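PDB 3BRS: periplasmic binding protein/LacI transcriptional regulator from Clostridium phytofermentans, which probably binds a sugar in the cleft between its two domains as the extracellular receptor of a transport system. Local coordinates for residues E48-I62 with A72-I86. Numbering follows the deposited sequence.
Sequences EEDYLVQNELIEEAI and AAADYEKTYDAAKEI
Gln54 and Asn55 of helix 51-63 tie down the loop after strand 68-71 in a largely buried contact that also takes in the short helix 80-83, within the lobe whose sheet is all parallel, as in type I periplasmic binding proteins. Extended beyond CG, Gln54 turns its amide to the backbone: NE2 donates to Ala72 O at 2.7 Å, nearly in line with the C=O bond, and OE1 accepts from Ala74 N at 2.8 Å. Asn55 ND2 makes a straight bond to Lys78 O (3.2 Å, 172°), coming from above the carbonyl plane, while Asp81 N reaches the same oxygen from the opposite face. A water touches Gln54 OE1, Asn55 OD1 and Thr79 OG1; another donates to Glu48 O and Ala74 O. With CG between the backbone N and the carbonyl carbon (chi1 79°), Tyr51 lays its ring beside Asp75 and takes Lys78 CB over one face, toward the rim, 3.9 Å from the ring centroid, a CH-pi contact. Asn55 CG rests on Ala82 CB at 3.5 Å. Farther along, Ile58 CG2 meets Ile86 CG1 at 4.0 Å, and Ile62 CD1 packs on Glu85 CB. Beneath both segments lies the sheet: Gln54 NE2 also bonds Pro12 O, Ile58 touches Ile11 of strand 7-11, and Ala83 and Ile86 pack on strand 68-71.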
loop_
_atom_site.group_PDB
_atom_site.type_symbol
_atom_site.label_atom_id
_atom_site.label_comp_id
_atom_site.label_asym_id
_atom_site.label_seq_id
_atom_site.Cartn_x
_atom_site.Cartn_y
_atom_site.Cartn_z
ATOM N N GLU A 48 -2.111 -10.567 2.589
ATOM C CA GLU A 48 -1.011 -9.559 2.567
ATOM C C GLU A 48 0.157 -9.760 3.496
ATOM O O GLU A 48 1.349 -9.350 3.204
ATOM C CB GLU A 48 -1.553 -8.158 2.756
ATOM C CG GLU A 48 -1.850 -7.492 1.437
ATOM C CD GLU A 48 -2.251 -6.011 1.557
ATOM O OE1 GLU A 48 -1.772 -5.320 2.479
ATOM O OE2 GLU A 48 -2.999 -5.493 0.672
ATOM N N GLU A 49 -0.159 -10.273 4.668
ATOM C CA GLU A 49 0.867 -10.357 5.707
ATOM C C GLU A 49 1.590 -11.666 5.693
ATOM O O GLU A 49 2.500 -11.885 6.503
ATOM C CB GLU A 49 0.291 -10.112 7.115
ATOM C CG GLU A 49 -0.522 -11.264 7.692
ATOM C CD GLU A 49 -1.990 -11.224 7.304
ATOM O OE1 GLU A 49 -2.796 -11.659 8.170
ATOM O OE2 GLU A 49 -2.357 -10.742 6.186
ATOM N N ASP A 50 1.207 -12.587 4.807
ATOM C CA ASP A 50 1.830 -13.906 4.851
ATOM C C ASP A 50 3.214 -13.884 4.179
ATOM O O ASP A 50 3.485 -14.486 3.148
ATOM C CB ASP A 50 0.860 -14.915 4.232
ATOM C CG ASP A 50 1.192 -16.314 4.595
ATOM O OD1 ASP A 50 2.217 -16.576 5.269
ATOM O OD2 ASP A 50 0.406 -17.216 4.206
ATOM N N TYR A 51 4.157 -13.198 4.760
ATOM C CA TYR A 51 5.489 -13.150 4.090
ATOM C C TYR A 51 6.164 -14.539 3.941
ATOM O O TYR A 51 7.054 -14.691 3.089
ATOM C CB TYR A 51 6.463 -12.062 4.735
ATOM C CG TYR A 51 7.111 -12.517 6.035
ATOM C CD1 TYR A 51 8.218 -13.403 6.017
ATOM C CD2 TYR A 51 6.583 -12.144 7.261
ATOM C CE1 TYR A 51 8.840 -13.901 7.199
ATOM C CE2 TYR A 51 7.182 -12.676 8.474
ATOM C CZ TYR A 51 8.304 -13.530 8.393
ATOM O OH TYR A 51 8.957 -14.021 9.487
ATOM N N LEU A 52 5.746 -15.558 4.705
ATOM C CA LEU A 52 6.543 -16.785 4.739
ATOM C C LEU A 52 6.193 -17.535 3.431
ATOM O O LEU A 52 7.021 -18.221 2.765
ATOM C CB LEU A 52 6.163 -17.617 5.986
ATOM C CG LEU A 52 7.019 -17.314 7.245
ATOM C CD1 LEU A 52 6.576 -17.918 8.570
ATOM C CD2 LEU A 52 8.391 -17.801 6.958
ATOM N N VAL A 53 4.951 -17.270 3.032
ATOM C CA VAL A 53 4.345 -17.880 1.884
ATOM C C VAL A 53 4.763 -17.114 0.690
ATOM O O VAL A 53 4.997 -17.707 -0.374
ATOM C CB VAL A 53 2.843 -17.983 2.022
ATOM C CG1 VAL A 53 2.192 -18.306 0.695
ATOM C CG2 VAL A 53 2.496 -19.180 2.964
ATOM N N GLN A 54 4.867 -15.820 0.848
ATOM C CA GLN A 54 5.472 -14.989 -0.242
ATOM C C GLN A 54 6.910 -15.322 -0.546
ATOM O O GLN A 54 7.313 -15.429 -1.708
ATOM C CB GLN A 54 5.391 -13.487 0.047
ATOM C CG GLN A 54 5.381 -12.721 -1.304
ATOM C CD GLN A 54 5.560 -11.207 -1.158
ATOM O OE1 GLN A 54 6.371 -10.689 -0.283
ATOM N NE2 GLN A 54 4.736 -10.457 -1.948
ATOM N N ASN A 55 7.693 -15.553 0.512
ATOM C CA ASN A 55 9.066 -16.089 0.334
ATOM C C ASN A 55 9.151 -17.438 -0.381
ATOM O O ASN A 55 10.032 -17.683 -1.234
ATOM C CB ASN A 55 9.758 -16.193 1.680
ATOM C CG ASN A 55 10.205 -14.820 2.211
ATOM O OD1 ASN A 55 9.868 -13.747 1.681
ATOM N ND2 ASN A 55 10.981 -14.871 3.222
ATOM N N GLU A 56 8.270 -18.353 -0.049
ATOM C CA GLU A 56 8.173 -19.629 -0.792
ATOM C C GLU A 56 7.893 -19.416 -2.260
ATOM O O GLU A 56 8.487 -20.073 -3.094
ATOM C CB GLU A 56 7.006 -20.398 -0.193
ATOM C CG GLU A 56 7.403 -21.096 1.094
ATOM C CD GLU A 56 6.295 -21.957 1.666
ATOM O OE1 GLU A 56 5.090 -21.884 1.232
ATOM O OE2 GLU A 56 6.666 -22.717 2.576
ATOM N N LEU A 57 6.950 -18.519 -2.577
ATOM C CA LEU A 57 6.547 -18.167 -3.982
ATOM C C LEU A 57 7.700 -17.497 -4.727
ATOM O O LEU A 57 7.917 -17.737 -5.905
ATOM C CB LEU A 57 5.411 -17.185 -3.902
ATOM C CG LEU A 57 4.029 -17.791 -3.490
ATOM C CD1 LEU A 57 2.936 -16.721 -3.411
ATOM C CD2 LEU A 57 3.531 -18.913 -4.422
ATOM N N ILE A 58 8.483 -16.642 -4.049
ATOM C CA ILE A 58 9.701 -16.155 -4.698
ATOM C C ILE A 58 10.658 -17.270 -4.994
ATOM O O ILE A 58 11.194 -17.313 -6.078
ATOM C CB ILE A 58 10.445 -15.130 -3.792
ATOM C CG1 ILE A 58 9.589 -13.863 -3.603
ATOM C CG2 ILE A 58 11.877 -14.895 -4.278
ATOM C CD1 ILE A 58 9.908 -13.048 -2.233
ATOM N N GLU A 59 10.929 -18.154 -4.035
ATOM C CA GLU A 59 11.814 -19.249 -4.332
ATOM C C GLU A 59 11.308 -20.025 -5.613
ATOM O O GLU A 59 12.102 -20.345 -6.553
ATOM C CB GLU A 59 11.959 -20.159 -3.104
ATOM C CG GLU A 59 12.728 -19.569 -1.906
ATOM C CD GLU A 59 12.631 -20.466 -0.592
ATOM O OE1 GLU A 59 12.136 -19.973 0.495
ATOM O OE2 GLU A 59 13.029 -21.665 -0.668
ATOM N N GLU A 60 10.000 -20.347 -5.618
ATOM C CA GLU A 60 9.310 -21.008 -6.739
ATOM C C GLU A 60 9.473 -20.168 -8.041
ATOM O O GLU A 60 9.654 -20.742 -9.142
ATOM C CB GLU A 60 7.811 -21.211 -6.425
ATOM C CG GLU A 60 7.458 -22.337 -5.391
ATOM C CD GLU A 60 5.955 -22.299 -4.836
ATOM O OE1 GLU A 60 5.053 -21.732 -5.530
ATOM O OE2 GLU A 60 5.705 -22.845 -3.707
ATOM N N ALA A 61 9.362 -18.838 -7.921
ATOM C CA ALA A 61 9.496 -17.885 -9.053
ATOM C C ALA A 61 10.880 -18.052 -9.706
ATOM O O ALA A 61 11.023 -18.254 -10.898
ATOM C CB ALA A 61 9.316 -16.361 -8.539
ATOM N N ILE A 62 11.899 -18.045 -8.855
ATOM C CA ILE A 62 13.292 -18.215 -9.250
ATOM C C ILE A 62 13.513 -19.530 -9.995
ATOM O O ILE A 62 14.181 -19.515 -11.009
ATOM C CB ILE A 62 14.230 -18.194 -8.044
ATOM C CG1 ILE A 62 14.252 -16.792 -7.379
ATOM C CG2 ILE A 62 15.690 -18.707 -8.442
ATOM C CD1 ILE A 62 14.803 -16.862 -5.981
ATOM N N ALA A 72 6.170 -7.051 -4.735
ATOM C CA ALA A 72 5.687 -6.094 -3.691
ATOM C C ALA A 72 6.023 -6.812 -2.394
ATOM O O ALA A 72 5.521 -7.902 -2.148
ATOM C CB ALA A 72 4.212 -5.763 -3.848
ATOM N N ALA A 73 7.015 -6.276 -1.651
ATOM C CA ALA A 73 7.634 -7.055 -0.560
ATOM C C ALA A 73 6.664 -7.073 0.598
ATOM O O ALA A 73 6.316 -6.028 1.207
ATOM C CB ALA A 73 8.927 -6.402 -0.152
ATOM N N ALA A 74 6.304 -8.255 1.048
ATOM C CA ALA A 74 5.379 -8.316 2.215
ATOM C C ALA A 74 5.974 -7.706 3.498
ATOM O O ALA A 74 5.270 -7.175 4.330
ATOM C CB ALA A 74 4.869 -9.748 2.457
ATOM N N ASP A 75 7.263 -7.877 3.690
ATOM C CA ASP A 75 7.898 -7.498 4.929
ATOM C C ASP A 75 9.167 -6.700 4.635
ATOM O O ASP A 75 10.058 -7.142 3.874
ATOM C CB ASP A 75 8.277 -8.798 5.729
ATOM C CG ASP A 75 8.573 -8.463 7.151
ATOM O OD1 ASP A 75 9.689 -8.059 7.390
ATOM O OD2 ASP A 75 7.663 -8.415 7.994
ATOM N N TYR A 76 9.283 -5.553 5.279
ATOM C CA TYR A 76 10.372 -4.657 5.074
ATOM C C TYR A 76 11.727 -5.307 5.366
ATOM O O TYR A 76 12.711 -5.020 4.665
ATOM C CB TYR A 76 10.116 -3.514 6.079
ATOM C CG TYR A 76 11.179 -2.424 6.057
ATOM C CD1 TYR A 76 11.390 -1.668 4.901
ATOM C CD2 TYR A 76 11.892 -2.063 7.211
ATOM C CE1 TYR A 76 12.342 -0.649 4.858
ATOM C CE2 TYR A 76 12.822 -1.050 7.169
ATOM C CZ TYR A 76 13.042 -0.369 5.971
ATOM O OH TYR A 76 13.972 0.658 5.902
ATOM N N GLU A 77 11.809 -6.153 6.386
ATOM C CA GLU A 77 13.087 -6.885 6.705
ATOM C C GLU A 77 13.225 -8.370 6.258
ATOM O O GLU A 77 14.333 -8.840 5.995
ATOM C CB GLU A 77 13.284 -6.756 8.194
ATOM C CG GLU A 77 13.532 -5.280 8.591
ATOM C CD GLU A 77 13.400 -5.020 10.067
ATOM O OE1 GLU A 77 13.945 -3.996 10.536
ATOM O OE2 GLU A 77 12.733 -5.820 10.762
ATOM N N LYS A 78 12.103 -9.099 6.124
ATOM C CA LYS A 78 12.153 -10.582 6.019
ATOM C C LYS A 78 11.948 -11.143 4.660
ATOM O O LYS A 78 12.431 -12.256 4.398
ATOM C CB LYS A 78 11.173 -11.239 6.993
ATOM C CG LYS A 78 10.936 -10.300 8.248
ATOM C CD LYS A 78 10.883 -11.032 9.468
ATOM C CE LYS A 78 12.290 -11.221 9.875
ATOM N NZ LYS A 78 12.321 -11.031 11.386
ATOM N N THR A 79 11.288 -10.363 3.779
ATOM C CA THR A 79 11.196 -10.663 2.362
ATOM C C THR A 79 12.594 -10.976 1.663
ATOM O O THR A 79 12.744 -11.845 0.798
ATOM C CB THR A 79 10.445 -9.480 1.657
ATOM O OG1 THR A 79 9.136 -9.430 2.148
ATOM C CG2 THR A 79 10.331 -9.751 0.182
ATOM N N TYR A 80 13.582 -10.210 2.077
ATOM C CA TYR A 80 14.934 -10.310 1.614
ATOM C C TYR A 80 15.395 -11.732 1.920
ATOM O O TYR A 80 16.203 -12.246 1.232
ATOM C CB TYR A 80 15.780 -9.258 2.346
ATOM C CG TYR A 80 17.290 -9.400 2.159
ATOM C CD1 TYR A 80 17.925 -8.735 1.138
ATOM C CD2 TYR A 80 18.090 -10.167 3.060
ATOM C CE1 TYR A 80 19.313 -8.828 0.910
ATOM C CE2 TYR A 80 19.526 -10.257 2.840
ATOM C CZ TYR A 80 20.086 -9.597 1.757
ATOM O OH TYR A 80 21.419 -9.664 1.504
ATOM N N ASP A 81 14.883 -12.386 2.946
ATOM C CA ASP A 81 15.384 -13.743 3.195
ATOM C C ASP A 81 15.271 -14.591 1.938
ATOM O O ASP A 81 15.969 -15.605 1.785
ATOM C CB ASP A 81 14.605 -14.425 4.340
ATOM C CG ASP A 81 14.879 -13.767 5.689
ATOM O OD1 ASP A 81 15.974 -13.169 5.804
ATOM O OD2 ASP A 81 14.028 -13.826 6.608
ATOM N N ALA A 82 14.355 -14.221 1.055
ATOM C CA ALA A 82 14.134 -15.070 -0.086
ATOM C C ALA A 82 14.522 -14.252 -1.281
ATOM O O ALA A 82 15.127 -14.794 -2.205
ATOM C CB ALA A 82 12.697 -15.548 -0.156
ATOM N N ALA A 83 14.189 -12.965 -1.264
ATOM C CA ALA A 83 14.539 -12.114 -2.444
ATOM C C ALA A 83 16.049 -11.821 -2.669
ATOM O O ALA A 83 16.449 -11.442 -3.799
ATOM C CB ALA A 83 13.709 -10.846 -2.523
ATOM N N LYS A 84 16.873 -12.096 -1.647
ATOM C CA LYS A 84 18.325 -11.967 -1.763
ATOM C C LYS A 84 18.882 -12.958 -2.787
ATOM O O LYS A 84 19.974 -12.730 -3.323
ATOM C CB LYS A 84 19.016 -12.221 -0.408
ATOM C CG LYS A 84 18.851 -13.563 0.115
ATOM C CD LYS A 84 19.519 -13.645 1.479
ATOM C CE LYS A 84 20.052 -15.013 1.676
ATOM N NZ LYS A 84 19.802 -15.538 3.060
ATOM N N GLU A 85 18.137 -14.020 -3.077
ATOM C CA GLU A 85 18.550 -15.096 -4.029
ATOM C C GLU A 85 18.204 -14.774 -5.470
ATOM O O GLU A 85 18.663 -15.458 -6.352
ATOM C CB GLU A 85 17.853 -16.392 -3.657
ATOM C CG GLU A 85 18.053 -16.866 -2.216
ATOM C CD GLU A 85 19.546 -17.148 -1.899
ATOM O OE1 GLU A 85 20.354 -17.173 -2.859
ATOM O OE2 GLU A 85 19.909 -17.358 -0.701
ATOM N N ILE A 86 17.335 -13.790 -5.717
ATOM C CA ILE A 86 16.931 -13.361 -7.060
ATOM C C ILE A 86 18.088 -12.898 -7.922
ATOM O O ILE A 86 18.170 -13.322 -9.044
ATOM C CB ILE A 86 15.886 -12.210 -6.979
ATOM C CG1 ILE A 86 14.632 -12.673 -6.235
ATOM C CG2 ILE A 86 15.443 -11.710 -8.364
ATOM C CD1 ILE A 86 13.369 -11.762 -6.444
HETATM O O HOH W 1 2.406 -7.168 3.773
HETATM O O HOH W 2 7.974 -11.975 1.520
#